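Local coordinates for protein single-stranded-DNA-specific exonuclease RecJ (Thermus thermophilus, PDB 2ZXR) that degrades single-stranded DNA from the 5' end toward the 3' end, using divalent metal ions as cofactors, at residues Leu65-Ala68 against Leu69-Lys73; Trp228-Ala231 against Leu232-Gly236; Leu550-Arg554 against Leu555-Val559; Leu605-Ala609 against Arg610-Ser614. One frame throughout, in Å; residues are numbered along the deposited sequence.

Contact 1: Leu65-Ala68 against Leu69-Lys73; sequences LEEA and LRQGK
K73 and A68 meet at the C-terminal end of helix 60-70: K73 N donates to A68 O at 2.8 Å, in the carbonyl plane and on a lone pair. With G72 N bonded to L69 O at 3.2 Å and G72 at a positive phi, this is a Schellman motif. The CB atoms of A68 and K73 lie 4.0 Å apart as the chain folds back over the last turn. A water lies 2.7 Å from K73 O and 3.5 Å from A68 O, where any bond is weak. One turn earlier, helical bonds run from L69 N to L65 O, R70 N to E66 O and Q71 N to E67 O. E67 and R70 run side by side, their carboxylate and guanidinium planes 56° apart. R70 NH1 reaches E67 OE1 at 3.1 Å, but the N-H...O angle is only 129°, a weak bond within a salt bridge. The bend of E67 at chi2 (-53°) curls its carboxylate toward R70. Further out, E66 OE2 pairs with R201, and L65 packs on L131 and L133. The weak E67-R70 bond, at a solvent-accessible position, is consistent with a modest electrostatic link, whereas the cap rests on backbone bonds.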
loop_
_atom_site.group_PDB
_atom_site.type_symbol
_atom_site.label_atom_id
_atom_site.label_comp_id
_atom_site.label_asym_id
_atom_site.label_seq_id
_atom_site.Cartn_x
_atom_site.Cartn_y
_atom_site.Cartn_z
ATOM N N LEU A 65 -1.888 -2.673 37.441
ATOM C CA LEU A 65 -3.080 -1.858 37.312
ATOM C C LEU A 65 -4.211 -2.372 38.211
ATOM O O LEU A 65 -4.979 -1.579 38.763
ATOM C CB LEU A 65 -3.547 -1.820 35.846
ATOM C CG LEU A 65 -2.725 -1.038 34.818
ATOM C CD1 LEU A 65 -3.316 -1.288 33.431
ATOM C CD2 LEU A 65 -2.749 0.458 35.131
ATOM N N GLU A 66 -4.337 -3.689 38.340
ATOM C CA GLU A 66 -5.378 -4.233 39.215
ATOM C C GLU A 66 -5.088 -3.721 40.645
ATOM O O GLU A 66 -5.994 -3.297 41.372
ATOM C CB GLU A 66 -5.363 -5.768 39.194
ATOM C CG GLU A 66 -6.406 -6.389 40.119
ATOM C CD GLU A 66 -6.406 -7.930 40.137
ATOM O OE1 GLU A 66 -7.200 -8.486 40.915
ATOM O OE2 GLU A 66 -5.632 -8.591 39.394
ATOM N N GLU A 67 -3.818 -3.740 41.036
ATOM C CA GLU A 67 -3.448 -3.244 42.373
ATOM C C GLU A 67 -3.795 -1.764 42.534
ATOM O O GLU A 67 -4.367 -1.363 43.552
ATOM C CB GLU A 67 -1.957 -3.450 42.639
ATOM C CG GLU A 67 -1.626 -4.882 42.932
ATOM C CD GLU A 67 -2.500 -5.445 44.047
ATOM O OE1 GLU A 67 -2.403 -4.948 45.191
ATOM O OE2 GLU A 67 -3.300 -6.367 43.778
ATOM N N ALA A 68 -3.459 -0.965 41.523
ATOM C CA ALA A 68 -3.728 0.473 41.542
ATOM C C ALA A 68 -5.217 0.716 41.687
ATOM O O ALA A 68 -5.664 1.573 42.453
ATOM C CB ALA A 68 -3.212 1.137 40.235
ATOM N N LEU A 69 -5.994 -0.052 40.940
ATOM C CA LEU A 69 -7.439 0.087 40.970
ATOM C C LEU A 69 -8.022 -0.210 42.344
ATOM O O LEU A 69 -8.790 0.592 42.902
ATOM C CB LEU A 69 -8.051 -0.876 39.978
ATOM C CG LEU A 69 -9.313 -0.394 39.295
ATOM C CD1 LEU A 69 -10.443 -0.152 40.279
ATOM C CD2 LEU A 69 -8.939 0.864 38.552
ATOM N N ARG A 70 -7.670 -1.380 42.875
ATOM C CA ARG A 70 -8.201 -1.795 44.164
ATOM C C ARG A 70 -7.774 -0.881 45.298
ATOM O O ARG A 70 -8.588 -0.548 46.149
ATOM C CB ARG A 70 -7.792 -3.242 44.478
ATOM C CG ARG A 70 -8.470 -3.818 45.734
ATOM C CD ARG A 70 -8.189 -5.313 45.871
ATOM N NE ARG A 70 -6.753 -5.576 45.952
ATOM C CZ ARG A 70 -6.052 -5.513 47.080
ATOM N NH1 ARG A 70 -4.741 -5.756 47.075
ATOM N NH2 ARG A 70 -6.679 -5.222 48.220
ATOM N N GLN A 71 -6.512 -0.458 45.293
ATOM C CA GLN A 71 -5.973 0.398 46.353
ATOM C C GLN A 71 -6.256 1.864 46.146
ATOM O O GLN A 71 -5.830 2.709 46.942
ATOM C CB GLN A 71 -4.466 0.189 46.488
ATOM C CG GLN A 71 -4.108 -1.250 46.798
ATOM C CD GLN A 71 -2.618 -1.467 46.995
ATOM O OE1 GLN A 71 -2.070 -2.489 46.567
ATOM N NE2 GLN A 71 -1.957 -0.520 47.653
ATOM N N GLY A 72 -6.957 2.167 45.060
ATOM C CA GLY A 72 -7.299 3.542 44.767
ATOM C C GLY A 72 -6.128 4.472 44.494
ATOM O O GLY A 72 -6.210 5.665 44.810
ATOM N N LYS A 73 -5.057 3.943 43.904
ATOM C CA LYS A 73 -3.877 4.740 43.564
ATOM C C LYS A 73 -4.194 5.690 42.429
ATOM O O LYS A 73 -5.026 5.381 41.567
ATOM C CB LYS A 73 -2.722 3.831 43.160
ATOM C CG LYS A 73 -2.267 2.925 44.274
ATOM C CD LYS A 73 -1.811 3.755 45.486
ATOM C CE LYS A 73 -1.223 2.860 46.566
ATOM N NZ LYS A 73 -0.850 3.646 47.767
HETATM O O HOH W 1 -7.296 4.141 40.734
#

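Contact 2: Trp228-Ala231 against Leu232-Gly236; sequences WNRA and LVKEG
W228-A231 and L232-G236 are successive turns of helix 227-239, joined by four i to i+4 bonds. L232 N meets W228 O at 2.8 Å and V233 N meets N229 O at 3.0 Å. One turn apart, W228 and L232 form a CH-pi contact: L232 CB lies 4.2 Å from the centroid of the six-membered ring of W228, 16° off its normal. CB sits over the face, offset toward the rim, and L232 CD2 touches W228 CZ3 at 3.5 Å. CG of W228 lies anti to its N (chi1 -165°), beside the carbonyl carbon, which carries the indole toward L232, and its NE1 is bonded to A51 O. This helix follows helix 211-220, against which L232 and V233 pack, in the DHH-family nuclease core; N229 ND2 is held by K184 O and P224 O, and its side chain lies about 7 Å from that of the metal ligand D221. One turn apart as well, R230 NH1 and K234 NZ come within 3.0 Å, both donors and like-charged. Both bond to L46 O, while R230 NH1 also reaches L449 O. K234 bends at chi3 and chi4, and its CD packs 3.6 Å from R230 CG.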
loop_
_atom_site.group_PDB
_atom_site.type_symbol
_atom_site.label_atom_id
_atom_site.label_comp_id
_atom_site.label_asym_id
_atom_site.label_seq_id
_atom_site.Cartn_x
_atom_site.Cartn_y
_atom_site.Cartn_z
ATOM N N TRP A 228 -3.070 -9.489 13.547
ATOM C CA TRP A 228 -3.786 -8.816 14.623
ATOM C C TRP A 228 -4.233 -7.398 14.225
ATOM O O TRP A 228 -5.373 -6.996 14.492
ATOM C CB TRP A 228 -2.905 -8.733 15.869
ATOM C CG TRP A 228 -3.693 -8.382 17.083
ATOM C CD1 TRP A 228 -4.402 -9.240 17.876
ATOM C CD2 TRP A 228 -3.882 -7.073 17.629
ATOM N NE1 TRP A 228 -5.022 -8.546 18.886
ATOM C CE2 TRP A 228 -4.720 -7.211 18.760
ATOM C CE3 TRP A 228 -3.423 -5.792 17.271
ATOM C CZ2 TRP A 228 -5.115 -6.119 19.540
ATOM C CZ3 TRP A 228 -3.810 -4.707 18.041
ATOM C CH2 TRP A 228 -4.652 -4.875 19.170
ATOM N N ASN A 229 -3.350 -6.634 13.601
ATOM C CA ASN A 229 -3.761 -5.287 13.198
ATOM C C ASN A 229 -4.945 -5.359 12.215
ATOM O O ASN A 229 -5.845 -4.559 12.315
ATOM C CB ASN A 229 -2.598 -4.488 12.578
ATOM C CG ASN A 229 -1.654 -3.899 13.617
ATOM O OD1 ASN A 229 -2.008 -3.717 14.796
ATOM N ND2 ASN A 229 -0.455 -3.559 13.178
ATOM N N ARG A 230 -4.960 -6.311 11.278
ATOM C CA ARG A 230 -6.105 -6.428 10.352
ATOM C C ARG A 230 -7.382 -6.743 11.117
ATOM O O ARG A 230 -8.442 -6.193 10.833
ATOM C CB ARG A 230 -5.914 -7.547 9.303
ATOM C CG ARG A 230 -7.287 -8.007 8.647
ATOM C CD ARG A 230 -7.202 -9.176 7.578
ATOM N NE ARG A 230 -6.968 -8.492 6.329
ATOM C CZ ARG A 230 -7.784 -8.396 5.293
ATOM N NH1 ARG A 230 -8.977 -8.987 5.226
ATOM N NH2 ARG A 230 -7.428 -7.553 4.351
ATOM N N ALA A 231 -7.293 -7.656 12.075
ATOM C CA ALA A 231 -8.466 -8.042 12.837
ATOM C C ALA A 231 -8.981 -6.880 13.683
ATOM O O ALA A 231 -10.193 -6.681 13.803
ATOM C CB ALA A 231 -8.135 -9.230 13.740
ATOM N N LEU A 232 -8.054 -6.115 14.261
ATOM C CA LEU A 232 -8.432 -4.997 15.115
ATOM C C LEU A 232 -9.148 -3.937 14.307
ATOM O O LEU A 232 -10.219 -3.437 14.716
ATOM C CB LEU A 232 -7.199 -4.393 15.802
ATOM C CG LEU A 232 -7.526 -3.145 16.653
ATOM C CD1 LEU A 232 -8.273 -3.565 17.936
ATOM C CD2 LEU A 232 -6.275 -2.431 17.000
ATOM N N VAL A 233 -8.579 -3.608 13.150
ATOM C CA VAL A 233 -9.171 -2.597 12.285
ATOM C C VAL A 233 -10.558 -3.040 11.766
ATOM O O VAL A 233 -11.493 -2.258 11.757
ATOM C CB VAL A 233 -8.175 -2.237 11.130
ATOM C CG1 VAL A 233 -8.866 -1.438 10.025
ATOM C CG2 VAL A 233 -7.000 -1.404 11.742
ATOM N N LYS A 234 -10.705 -4.295 11.369
ATOM C CA LYS A 234 -12.011 -4.736 10.893
ATOM C C LYS A 234 -13.047 -4.526 12.012
ATOM O O LYS A 234 -14.117 -3.977 11.779
ATOM C CB LYS A 234 -11.968 -6.207 10.467
ATOM C CG LYS A 234 -11.128 -6.465 9.186
ATOM C CD LYS A 234 -10.880 -7.994 8.963
ATOM C CE LYS A 234 -11.951 -8.639 8.103
ATOM N NZ LYS A 234 -11.539 -8.589 6.639
ATOM N N GLU A 235 -12.717 -4.951 13.222
ATOM C CA GLU A 235 -13.622 -4.784 14.354
ATOM C C GLU A 235 -13.935 -3.298 14.620
ATOM O O GLU A 235 -15.094 -2.912 14.721
ATOM C CB GLU A 235 -13.000 -5.412 15.607
ATOM C CG GLU A 235 -13.881 -5.401 16.869
ATOM C CD GLU A 235 -15.143 -6.249 16.725
ATOM O OE1 GLU A 235 -15.098 -7.287 16.041
ATOM O OE2 GLU A 235 -16.176 -5.898 17.310
ATOM N N GLY A 236 -12.898 -2.470 14.737
ATOM C CA GLY A 236 -13.106 -1.063 15.023
ATOM C C GLY A 236 -13.816 -0.266 13.942
ATOM O O GLY A 236 -14.673 0.567 14.256
#

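Contact 3: Leu550-Arg554 against Leu555-Val559; sequences LARAR and LGEGV
A Schellman motif closes helix 546-554 and turns the chain into strand 558-560, and a salt bridge between R552 and E557 spans the turn. E557 N donates to R552 O at 3.1 Å with a nearly straight N-H...O angle (164°), while G556 N reaches A553 O at 3.2 Å from above the carbonyl plane, away from the lone pairs. G556 has a positive phi. R552 grips E557 side-on with two nitrogens, one to each carboxylate oxygen. R552 NE lies 2.7 Å from E557 OE1, on its syn side; OE1 is near the guanidinium plane, but NE stands out of the carboxylate plane, consistent with the 32° between the two planes. NH1 of R552 lies 2.7 Å from E557 OE2, which receives it on its syn lone pair. E557 leaves the backbone with CG anti to N (chi1 -172°) and stays extended, which carries the carboxylate back alongside the helix end; OE1 also rests 3.3 Å from R552 CB. The connection leads into strand 558-560 of the parallel sheet of the RecJ C-terminal domain, where V559 pairs through its backbone with R578 and L580. R552 NH1 also bonds to E602, so the arginine has two acidic partners, E557 and E602, which would probably stabilise its charge. A553 CB meets V559 CG1 at 4.0 Å, and both side chains touch F577. Water 2 donates to both A553 O and E557 O, bridging the helix end to the departing chain.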
loop_
_atom_site.group_PDB
_atom_site.type_symbol
_atom_site.label_atom_id
_atom_site.label_comp_id
_atom_site.label_asym_id
_atom_site.label_seq_id
_atom_site.Cartn_x
_atom_site.Cartn_y
_atom_site.Cartn_z
ATOM N N LEU A 550 8.389 -17.448 -40.418
ATOM C CA LEU A 550 8.088 -18.146 -41.659
ATOM C C LEU A 550 9.172 -17.939 -42.698
ATOM O O LEU A 550 9.472 -18.846 -43.458
ATOM C CB LEU A 550 6.713 -17.711 -42.205
ATOM C CG LEU A 550 5.523 -18.202 -41.364
ATOM C CD1 LEU A 550 4.244 -17.522 -41.819
ATOM C CD2 LEU A 550 5.403 -19.719 -41.451
ATOM N N ALA A 551 9.769 -16.754 -42.719
ATOM C CA ALA A 551 10.846 -16.477 -43.671
ATOM C C ALA A 551 12.011 -17.431 -43.394
ATOM O O ALA A 551 12.558 -18.038 -44.310
ATOM C CB ALA A 551 11.325 -15.018 -43.547
ATOM N N ARG A 552 12.372 -17.581 -42.120
ATOM C CA ARG A 552 13.477 -18.459 -41.755
ATOM C C ARG A 552 13.151 -19.923 -42.010
ATOM O O ARG A 552 14.024 -20.706 -42.388
ATOM C CB ARG A 552 13.873 -18.212 -40.299
ATOM C CG ARG A 552 14.587 -16.875 -40.134
ATOM C CD ARG A 552 14.653 -16.353 -38.678
ATOM N NE ARG A 552 15.258 -17.292 -37.742
ATOM C CZ ARG A 552 15.543 -17.020 -36.465
ATOM N NH1 ARG A 552 16.088 -17.964 -35.694
ATOM N NH2 ARG A 552 15.310 -15.808 -35.952
ATOM N N ALA A 553 11.894 -20.298 -41.829
ATOM C CA ALA A 553 11.498 -21.671 -42.054
ATOM C C ALA A 553 11.551 -22.002 -43.550
ATOM O O ALA A 553 11.846 -23.121 -43.928
ATOM C CB ALA A 553 10.086 -21.904 -41.521
ATOM N N ARG A 554 11.244 -21.030 -44.396
ATOM C CA ARG A 554 11.267 -21.273 -45.826
ATOM C C ARG A 554 12.694 -21.365 -46.325
ATOM O O ARG A 554 12.959 -22.001 -47.343
ATOM C CB ARG A 554 10.483 -20.181 -46.557
ATOM C CG ARG A 554 8.982 -20.371 -46.374
ATOM C CD ARG A 554 8.153 -19.465 -47.249
ATOM N NE ARG A 554 8.237 -18.081 -46.816
ATOM C CZ ARG A 554 7.219 -17.394 -46.299
ATOM N NH1 ARG A 554 6.030 -17.971 -46.149
ATOM N NH2 ARG A 554 7.393 -16.128 -45.933
ATOM N N LEU A 555 13.601 -20.742 -45.576
ATOM C CA LEU A 555 15.023 -20.731 -45.864
ATOM C C LEU A 555 15.667 -22.049 -45.404
ATOM O O LEU A 555 16.842 -22.303 -45.678
ATOM C CB LEU A 555 15.678 -19.532 -45.155
ATOM C CG LEU A 555 16.067 -18.257 -45.929
ATOM C CD1 LEU A 555 15.194 -18.046 -47.141
ATOM C CD2 LEU A 555 15.981 -17.071 -45.006
ATOM N N GLY A 556 14.910 -22.883 -44.694
ATOM C CA GLY A 556 15.455 -24.157 -44.251
ATOM C C GLY A 556 15.866 -24.317 -42.793
ATOM O O GLY A 556 16.471 -25.322 -42.436
ATOM N N GLU A 557 15.546 -23.350 -41.940
ATOM C CA GLU A 557 15.893 -23.452 -40.528
ATOM C C GLU A 557 15.143 -24.632 -39.891
ATOM O O GLU A 557 13.967 -24.855 -40.169
ATOM C CB GLU A 557 15.541 -22.144 -39.797
ATOM C CG GLU A 557 16.052 -22.069 -38.351
ATOM C CD GLU A 557 16.030 -20.647 -37.766
ATOM O OE1 GLU A 557 16.200 -19.664 -38.530
ATOM O OE2 GLU A 557 15.868 -20.514 -36.533
ATOM N N GLY A 558 15.839 -25.416 -39.077
ATOM C CA GLY A 558 15.176 -26.520 -38.413
ATOM C C GLY A 558 14.013 -25.925 -37.625
ATOM O O GLY A 558 14.214 -24.986 -36.850
ATOM N N VAL A 559 12.808 -26.456 -37.841
ATOM C CA VAL A 559 11.612 -25.945 -37.187
ATOM C C VAL A 559 10.588 -26.957 -36.693
ATOM O O VAL A 559 10.426 -28.050 -37.255
ATOM C CB VAL A 559 10.852 -24.975 -38.101
ATOM C CG1 VAL A 559 11.758 -23.842 -38.488
ATOM C CG2 VAL A 559 10.354 -25.696 -39.342
HETATM O O HOH W 2 12.553 -25.045 -42.524
#

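Contact 4: Leu605-Ala609 against Arg610-Ser614; sequences LGREA and RARLS
R607 and R612 place their guanidinium groups face against face, across the loop between strand 601-603 and helix 624-639. Each CZ stands 3.1 Å above the plane of the other group, offset toward the rim, and the planes are inclined by 41°, so this is an offset and tilted overlap. The nearest nitrogens, R607 NH2 and R612 NE, are 2.8 Å apart; both are donors, so the approach is one of like charges and not a bond. R612 comes to this place from the second half of the loop with CG anti to its N (chi1 -175°) and a chain extended as far as NE. R607 arrives by a different route, bent at chi2 and chi3, which folds its group back over that of R612. At the edge of its guanidinium, R612 NH1 donates to G606 O at 2.7 Å; the N-H...O angle is only 133° and the donor is tilted from the carbonyl plane. R612 NH2 forms a salt bridge with E639, at the end of helix 624-639, while the R612 side chain packs on Y638. Away from the charged groups, L605 CD2 touches A611 CB at 4.2 Å. A type I beta turn runs from R610 to L613, closed by L613 N to R610 O at 2.8 Å. G606 adopts backbone angles suited to a residue without a side chain. The stacking of two cations is probably tolerated because E639 and the G606 carbonyl offset the charge of R612, which is buried, whereas R607 is exposed.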
loop_
_atom_site.group_PDB
_atom_site.type_symbol
_atom_site.label_atom_id
_atom_site.label_comp_id
_atom_site.label_asym_id
_atom_site.label_seq_id
_atom_site.Cartn_x
_atom_site.Cartn_y
_atom_site.Cartn_z
ATOM N N LEU A 605 3.855 -17.597 -33.138
ATOM C CA LEU A 605 2.543 -18.217 -33.052
ATOM C C LEU A 605 1.932 -18.015 -34.408
ATOM O O LEU A 605 1.688 -18.959 -35.168
ATOM C CB LEU A 605 1.681 -17.508 -32.019
ATOM C CG LEU A 605 2.176 -17.570 -30.582
ATOM C CD1 LEU A 605 1.300 -16.643 -29.738
ATOM C CD2 LEU A 605 2.154 -19.018 -30.091
ATOM N N GLY A 606 1.715 -16.745 -34.696
ATOM C CA GLY A 606 1.133 -16.364 -35.952
ATOM C C GLY A 606 0.401 -15.039 -35.921
ATOM O O GLY A 606 0.622 -14.182 -35.053
ATOM N N ARG A 607 -0.466 -14.892 -36.916
ATOM C CA ARG A 607 -1.286 -13.710 -37.118
ATOM C C ARG A 607 -2.639 -14.266 -37.574
ATOM O O ARG A 607 -3.698 -13.667 -37.330
ATOM C CB ARG A 607 -0.649 -12.825 -38.203
ATOM C CG ARG A 607 -1.291 -11.456 -38.394
ATOM C CD ARG A 607 -1.394 -10.699 -37.077
ATOM N NE ARG A 607 -2.518 -11.178 -36.275
ATOM C CZ ARG A 607 -2.853 -10.689 -35.085
ATOM N NH1 ARG A 607 -2.146 -9.700 -34.545
ATOM N NH2 ARG A 607 -3.907 -11.178 -34.439
ATOM N N GLU A 608 -2.579 -15.427 -38.232
ATOM C CA GLU A 608 -3.766 -16.143 -38.720
ATOM C C GLU A 608 -3.540 -17.629 -38.424
ATOM O O GLU A 608 -4.321 -18.489 -38.842
ATOM C CB GLU A 608 -3.963 -15.940 -40.232
ATOM C CG GLU A 608 -3.922 -14.483 -40.695
ATOM C CD GLU A 608 -2.505 -13.923 -40.721
ATOM O OE1 GLU A 608 -2.344 -12.699 -40.941
ATOM O OE2 GLU A 608 -1.552 -14.712 -40.529
ATOM N N ALA A 609 -2.455 -17.915 -37.707
ATOM C CA ALA A 609 -2.113 -19.275 -37.347
ATOM C C ALA A 609 -3.149 -19.777 -36.356
ATOM O O ALA A 609 -3.822 -18.990 -35.681
ATOM C CB ALA A 609 -0.714 -19.326 -36.725
ATOM N N ARG A 610 -3.284 -21.096 -36.289
ATOM C CA ARG A 610 -4.215 -21.702 -35.368
ATOM C C ARG A 610 -3.659 -21.579 -33.952
ATOM O O ARG A 610 -4.411 -21.506 -32.996
ATOM C CB ARG A 610 -4.430 -23.165 -35.727
ATOM C CG ARG A 610 -5.875 -23.486 -36.104
ATOM C CD ARG A 610 -6.876 -23.220 -34.948
ATOM N NE ARG A 610 -8.261 -23.466 -35.366
ATOM C CZ ARG A 610 -8.966 -22.670 -36.173
ATOM N NH1 ARG A 610 -8.434 -21.552 -36.656
ATOM N NH2 ARG A 610 -10.204 -23.006 -36.522
ATOM N N ALA A 611 -2.335 -21.559 -33.833
ATOM C CA ALA A 611 -1.689 -21.425 -32.534
ATOM C C ALA A 611 -2.239 -20.169 -31.864
ATOM O O ALA A 611 -2.650 -20.195 -30.707
ATOM C CB ALA A 611 -0.172 -21.308 -32.702
ATOM N N ARG A 612 -2.248 -19.076 -32.608
ATOM C CA ARG A 612 -2.741 -17.821 -32.096
ATOM C C ARG A 612 -4.181 -17.939 -31.614
ATOM O O ARG A 612 -4.631 -17.167 -30.771
ATOM C CB ARG A 612 -2.656 -16.758 -33.171
ATOM C CG ARG A 612 -3.044 -15.411 -32.663
ATOM C CD ARG A 612 -2.546 -14.323 -33.576
ATOM N NE ARG A 612 -2.544 -13.062 -32.858
ATOM C CZ ARG A 612 -1.452 -12.389 -32.515
ATOM N NH1 ARG A 612 -0.255 -12.852 -32.838
ATOM N NH2 ARG A 612 -1.562 -11.267 -31.816
ATOM N N LEU A 613 -4.906 -18.906 -32.161
ATOM C CA LEU A 613 -6.285 -19.100 -31.759
ATOM C C LEU A 613 -6.406 -19.677 -30.365
ATOM O O LEU A 613 -7.095 -20.665 -30.140
ATOM C CB LEU A 613 -7.005 -19.953 -32.781
ATOM C CG LEU A 613 -7.388 -19.073 -33.970
ATOM C CD1 LEU A 613 -8.408 -18.037 -33.503
ATOM C CD2 LEU A 613 -6.165 -18.359 -34.534
ATOM N N SER A 614 -5.679 -19.038 -29.441
ATOM C CA SER A 614 -5.672 -19.342 -28.009
ATOM C C SER A 614 -6.251 -18.014 -27.521
ATOM O O SER A 614 -6.193 -17.641 -26.346
ATOM C CB SER A 614 -4.245 -19.513 -27.481
ATOM O OG SER A 614 -3.611 -18.261 -27.272
#

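Overall arrangement
All four contacts are local and do not touch one another. Contacts 1 and 2 lie on the same side of the chain's centre, their centres 30 Å apart. Contact 2 is the one near the catalytic metal: the side chain of N229 is about 10 Å from the bound magnesium ion and about 8 Å from that of H160, one of its ligands. Contact 1 ends a helix just before strand 74-78 and lies away from the metal site. Contacts 3 and 4 share the C-terminal domain, with centres 18 Å apart and nearest atoms about 7 Å apart. Contacts 1 and 3 lie on opposite sides of the chain's centre, 89 Å apart centre to centre, consistent with an elongated monomer.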